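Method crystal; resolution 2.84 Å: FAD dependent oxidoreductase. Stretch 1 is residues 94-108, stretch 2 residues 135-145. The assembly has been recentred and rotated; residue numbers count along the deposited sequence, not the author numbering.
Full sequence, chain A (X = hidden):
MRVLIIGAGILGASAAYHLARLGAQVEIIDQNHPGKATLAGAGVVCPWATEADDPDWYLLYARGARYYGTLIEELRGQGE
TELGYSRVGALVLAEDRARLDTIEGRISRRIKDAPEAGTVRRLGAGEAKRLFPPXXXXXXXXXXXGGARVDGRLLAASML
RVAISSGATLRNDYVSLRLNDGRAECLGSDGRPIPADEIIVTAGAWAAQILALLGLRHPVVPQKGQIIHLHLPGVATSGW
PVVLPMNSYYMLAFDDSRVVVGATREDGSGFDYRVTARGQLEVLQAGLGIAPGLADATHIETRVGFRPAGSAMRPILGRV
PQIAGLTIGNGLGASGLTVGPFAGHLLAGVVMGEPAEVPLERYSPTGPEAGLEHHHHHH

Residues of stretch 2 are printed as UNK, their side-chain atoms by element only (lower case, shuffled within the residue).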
# COMPACT_ATOMS: atom_id res chain seq x y z
N ALA A 94 14.43 -32.18 9.07
CA ALA A 94 15.88 -32.05 9.12
C ALA A 94 16.43 -32.69 7.85
O ALA A 94 15.78 -33.54 7.23
CB ALA A 94 16.48 -32.70 10.37
N GLU A 95 17.63 -32.26 7.46
CA GLU A 95 18.19 -32.73 6.19
C GLU A 95 18.68 -34.17 6.31
O GLU A 95 18.25 -35.04 5.55
CB GLU A 95 19.32 -31.80 5.75
CG GLU A 95 18.84 -30.43 5.27
CD GLU A 95 17.91 -30.52 4.06
OE1 GLU A 95 17.84 -31.60 3.44
OE2 GLU A 95 17.25 -29.51 3.75
N ASP A 96 19.58 -34.44 7.25
CA ASP A 96 20.15 -35.77 7.42
C ASP A 96 19.44 -36.50 8.55
O ASP A 96 19.05 -35.89 9.55
CB ASP A 96 21.65 -35.70 7.70
CG ASP A 96 21.97 -34.97 8.99
OD1 ASP A 96 21.19 -34.07 9.37
OD2 ASP A 96 23.00 -35.30 9.62
N ARG A 97 19.28 -37.82 8.38
CA ARG A 97 18.62 -38.62 9.41
C ARG A 97 19.38 -38.59 10.73
O ARG A 97 18.77 -38.84 11.78
CB ARG A 97 18.46 -40.06 8.92
CG ARG A 97 17.59 -40.92 9.83
CD ARG A 97 17.21 -42.24 9.18
NE ARG A 97 18.35 -43.15 9.06
CZ ARG A 97 18.84 -43.87 10.06
NH1 ARG A 97 19.87 -44.68 9.86
NH2 ARG A 97 18.32 -43.78 11.28
N ALA A 98 20.68 -38.29 10.70
CA ALA A 98 21.45 -38.24 11.94
C ALA A 98 20.92 -37.17 12.88
O ALA A 98 20.62 -37.45 14.05
CB ALA A 98 22.93 -37.99 11.62
N ARG A 99 20.79 -35.93 12.40
CA ARG A 99 20.28 -34.86 13.25
C ARG A 99 18.80 -35.03 13.53
O ARG A 99 18.32 -34.59 14.59
CB ARG A 99 20.54 -33.50 12.60
CG ARG A 99 20.04 -32.33 13.43
CD ARG A 99 20.47 -30.99 12.85
NE ARG A 99 19.93 -29.88 13.63
CZ ARG A 99 20.26 -28.61 13.44
NH1 ARG A 99 21.13 -28.27 12.50
NH2 ARG A 99 19.71 -27.67 14.20
N LEU A 100 18.05 -35.64 12.61
CA LEU A 100 16.64 -35.89 12.87
C LEU A 100 16.45 -36.87 14.02
O LEU A 100 15.47 -36.78 14.76
CB LEU A 100 15.96 -36.42 11.61
CG LEU A 100 14.43 -36.49 11.63
CD1 LEU A 100 13.81 -35.12 11.90
CD2 LEU A 100 13.91 -37.05 10.31
N ASP A 101 17.39 -37.80 14.20
CA ASP A 101 17.34 -38.70 15.35
C ASP A 101 17.66 -37.96 16.64
O ASP A 101 17.05 -38.22 17.68
CB ASP A 101 18.30 -39.87 15.15
CG ASP A 101 18.01 -40.66 13.89
OD1 ASP A 101 16.85 -40.66 13.44
OD2 ASP A 101 18.95 -41.27 13.34
N THR A 102 18.62 -37.03 16.58
CA THR A 102 18.93 -36.22 17.76
C THR A 102 17.74 -35.36 18.15
O THR A 102 17.42 -35.24 19.34
CB THR A 102 20.16 -35.35 17.48
OG1 THR A 102 21.30 -36.18 17.27
CG2 THR A 102 20.43 -34.41 18.65
N ILE A 103 17.08 -34.75 17.17
CA ILE A 103 15.91 -33.92 17.47
C ILE A 103 14.80 -34.77 18.06
O ILE A 103 14.14 -34.37 19.03
CB ILE A 103 15.45 -33.17 16.20
CG1 ILE A 103 16.52 -32.17 15.76
CG2 ILE A 103 14.12 -32.47 16.46
CD1 ILE A 103 16.35 -31.67 14.34
N GLU A 104 14.56 -35.95 17.49
CA GLU A 104 13.57 -36.86 18.05
C GLU A 104 13.86 -37.15 19.52
O GLU A 104 12.93 -37.33 20.31
CB GLU A 104 13.52 -38.16 17.25
CG GLU A 104 12.41 -39.11 17.66
CD GLU A 104 12.45 -40.43 16.90
OE1 GLU A 104 11.55 -41.26 17.11
OE2 GLU A 104 13.39 -40.62 16.10
N GLY A 105 15.13 -37.19 19.90
CA GLY A 105 15.47 -37.41 21.29
C GLY A 105 15.07 -36.24 22.18
O GLY A 105 14.42 -36.43 23.21
N ARG A 106 15.45 -35.03 21.78
CA ARG A 106 15.08 -33.85 22.56
C ARG A 106 13.57 -33.76 22.73
O ARG A 106 13.08 -33.47 23.83
CB ARG A 106 15.61 -32.58 21.90
CG ARG A 106 17.10 -32.33 22.12
CD ARG A 106 17.41 -30.84 21.98
NE ARG A 106 16.91 -30.29 20.73
CZ ARG A 106 17.65 -30.04 19.65
NH1 ARG A 106 18.95 -30.29 19.64
NH2 ARG A 106 17.08 -29.54 18.56
N ILE A 107 12.82 -34.00 21.66
CA ILE A 107 11.36 -33.88 21.73
C ILE A 107 10.79 -34.92 22.68
O ILE A 107 9.96 -34.61 23.54
CB ILE A 107 10.75 -34.00 20.32
CG1 ILE A 107 11.23 -32.85 19.43
CG2 ILE A 107 9.23 -34.00 20.42
CD1 ILE A 107 10.93 -33.06 17.96
N SER A 108 11.20 -36.18 22.52
CA SER A 108 10.67 -37.25 23.36
C SER A 108 10.88 -36.94 24.83
O SER A 108 9.96 -37.07 25.65
CB SER A 108 11.32 -38.58 22.99
OG SER A 108 12.73 -38.50 23.12
N UNK A 135 5.28 -29.65 0.34
CA UNK A 135 6.57 -30.19 0.76
C UNK A 135 7.09 -31.20 -0.26
O UNK A 135 6.36 -31.70 -1.12
c UNK A 135 6.46 -30.86 2.13
c UNK A 135 7.49 -28.99 3.47
c UNK A 135 6.32 -29.95 3.35
c UNK A 135 6.20 -30.79 4.61
N UNK A 136 8.39 -31.50 -0.16
CA UNK A 136 8.98 -32.53 -0.99
C UNK A 136 8.53 -33.91 -0.51
O UNK A 136 8.32 -34.15 0.68
c UNK A 136 11.09 -31.08 -1.26
n UNK A 136 13.33 -32.06 -0.86
c UNK A 136 12.54 -31.18 -1.71
n UNK A 136 14.74 -32.56 0.89
c UNK A 136 10.51 -32.45 -0.95
n UNK A 136 14.11 -30.38 0.53
c UNK A 136 14.06 -31.67 0.18
N UNK A 137 8.39 -34.84 -1.46
CA UNK A 137 7.94 -36.18 -1.13
C UNK A 137 9.02 -37.03 -0.46
O UNK A 137 8.70 -38.11 0.04
c UNK A 137 8.50 -36.95 -3.49
o UNK A 137 8.25 -36.39 -4.58
c UNK A 137 7.45 -36.89 -2.40
o UNK A 137 9.57 -37.55 -3.27
N UNK A 138 10.27 -36.56 -0.43
CA UNK A 138 11.37 -37.34 0.10
C UNK A 138 11.74 -36.96 1.53
O UNK A 138 12.79 -37.38 2.02
o UNK A 138 14.41 -35.67 -0.45
c UNK A 138 12.60 -37.18 -0.79
o UNK A 138 12.45 -34.81 -0.92
c UNK A 138 13.20 -35.79 -0.72
N UNK A 139 10.90 -36.19 2.21
CA UNK A 139 11.23 -35.63 3.52
C UNK A 139 10.65 -36.51 4.62
O UNK A 139 9.44 -36.73 4.67
c UNK A 139 10.71 -34.20 3.64
c UNK A 139 10.66 -31.85 2.77
c UNK A 139 11.45 -33.15 2.82
c UNK A 139 12.84 -32.90 3.39
N UNK A 140 11.53 -37.02 5.48
CA UNK A 140 11.10 -37.58 6.75
C UNK A 140 10.81 -36.45 7.73
O UNK A 140 11.33 -35.33 7.60
c UNK A 140 13.76 -40.43 6.97
c UNK A 140 12.64 -39.60 6.38
o UNK A 140 13.92 -40.43 8.21
c UNK A 140 12.16 -38.51 7.33
o UNK A 140 14.49 -41.10 6.20
N UNK A 141 9.98 -36.74 8.73
CA UNK A 141 9.56 -35.70 9.66
C UNK A 141 9.11 -36.34 10.97
O UNK A 141 8.93 -37.56 11.06
c UNK A 141 8.45 -34.83 9.07
N UNK A 142 8.93 -35.49 11.97
CA UNK A 142 8.41 -35.87 13.27
C UNK A 142 7.11 -35.11 13.48
O UNK A 142 7.09 -33.87 13.39
c UNK A 142 10.72 -36.33 14.16
c UNK A 142 9.41 -35.58 14.40
c UNK A 142 11.84 -35.91 15.07
c UNK A 142 8.81 -35.95 15.76
N UNK A 143 6.03 -35.83 13.76
CA UNK A 143 4.70 -35.25 13.86
C UNK A 143 4.38 -34.97 15.33
O UNK A 143 4.41 -35.88 16.16
n UNK A 143 1.28 -35.87 14.06
c UNK A 143 1.76 -34.70 12.28
c UNK A 143 3.66 -36.18 13.26
c UNK A 143 0.20 -35.20 13.73
c UNK A 143 2.29 -35.58 13.16
n UNK A 143 0.46 -34.48 12.65
N UNK A 144 4.08 -33.71 15.63
CA UNK A 144 3.69 -33.29 16.98
C UNK A 144 2.26 -32.77 16.90
O UNK A 144 2.05 -31.58 16.61
c UNK A 144 6.08 -32.70 17.51
c UNK A 144 4.63 -32.22 17.54
c UNK A 144 7.08 -31.67 17.98
c UNK A 144 4.23 -31.86 18.97
N UNK A 145 1.24 -33.60 17.16
CA UNK A 145 -0.14 -33.13 17.00
C UNK A 145 -0.48 -31.90 17.83
O UNK A 145 -1.44 -31.20 17.50
c UNK A 145 1.31 -35.01 17.58
c UNK A 145 -0.98 -34.34 17.43
c UNK A 145 -0.07 -35.52 17.29

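Position 135 carries four side-chain carbons, forked at the second, and lies out of reach of the helical stretch. The fork beyond CB makes it Leu135, buried, but not by this contact.

Position 136 has three carbons, a nitrogen, and then a carbon bearing two more nitrogens, which is a guanidinium on a long arm. Its CB points toward stretch 1, and a terminal nitrogen stops 4.1 Å from Glu95 OE1. This is Arg136. The carboxylate oxygen lies at the edge of the guanidinium, near its plane, yet too far for a salt bridge, so opposite charges are merely near each other.

Position 137 shows two carbons, the second carrying two oxygens, and touches nothing on stretch 1: a short carboxylate, Asp137, exposed within the type I turn that runs from 136 to 139.

Position 138 repeats that pattern, two carbons and two oxygens, again without contact to the helix. It is Asp138, and its carboxylate turns back on the arginine of its own turn: Arg136 NE donates to Asp138 OD1 at 2.9 Å, a salt bridge, with a weak second bond from Arg136 NH2 to Asp138 OD2 at 3.4 Å. The turn thus holds its own arginine.

Position 139 has four carbons forked at the second; one of its end carbons stops 4.9 Å from Ala94 O, short of contact. It is Leu139, which closes the turn.

Position 140 has three carbons, the third with two oxygens. Its CB points toward the helix and sits 3.8 Å from Leu100 CD2, while one oxygen lies 3.9 Å from Arg97 CD. The extra methylene identifies Glu140, whose OE1 meets the aliphatic arm of Arg97 with no hydrogen bond.

Position 141 has a single carbon, pointing away from the helix. This is Ala141, opening the strand; it meets stretch 1 through its backbone, with N 4.2 Å from Leu100 CD2.

Position 142 carries four carbons forked at the first, one arm two carbons long. The tip of that arm lies 3.6 Å from Glu104 CB. The beta branch makes it Ile142, whose CD1 also approaches Leu100 CD1 at 3.8 Å, Ile107 CD1 at 4.2 Å and Ile103 CG2 at 4.4 Å.

Position 143 has one carbon and a five-membered ring of three carbons and two nitrogens, out of reach of the helix: His143.

Position 144 has four carbons forked at the first, one arm two carbons long; the tip of that arm lies 4.0 Å from Ile107 CG2. It is Ile144, also pointing toward the helix.

Position 145 has three carbons closing onto the backbone nitrogen, which makes it Pro145, beyond the contact.

The strand runs 20° from the helix direction, the gap bridged by side chains. Alternation aims Ile142 and Ile144 at the helix, where Leu100, Ile103 and Ile107 point back. No hydrogen bond crosses; apolar packing carries the contact, led by Ile142, and the aliphatic parts of Glu104 and Glu140 join it.

Stretch 2, residues 135-145: LRDDLEAIHIP
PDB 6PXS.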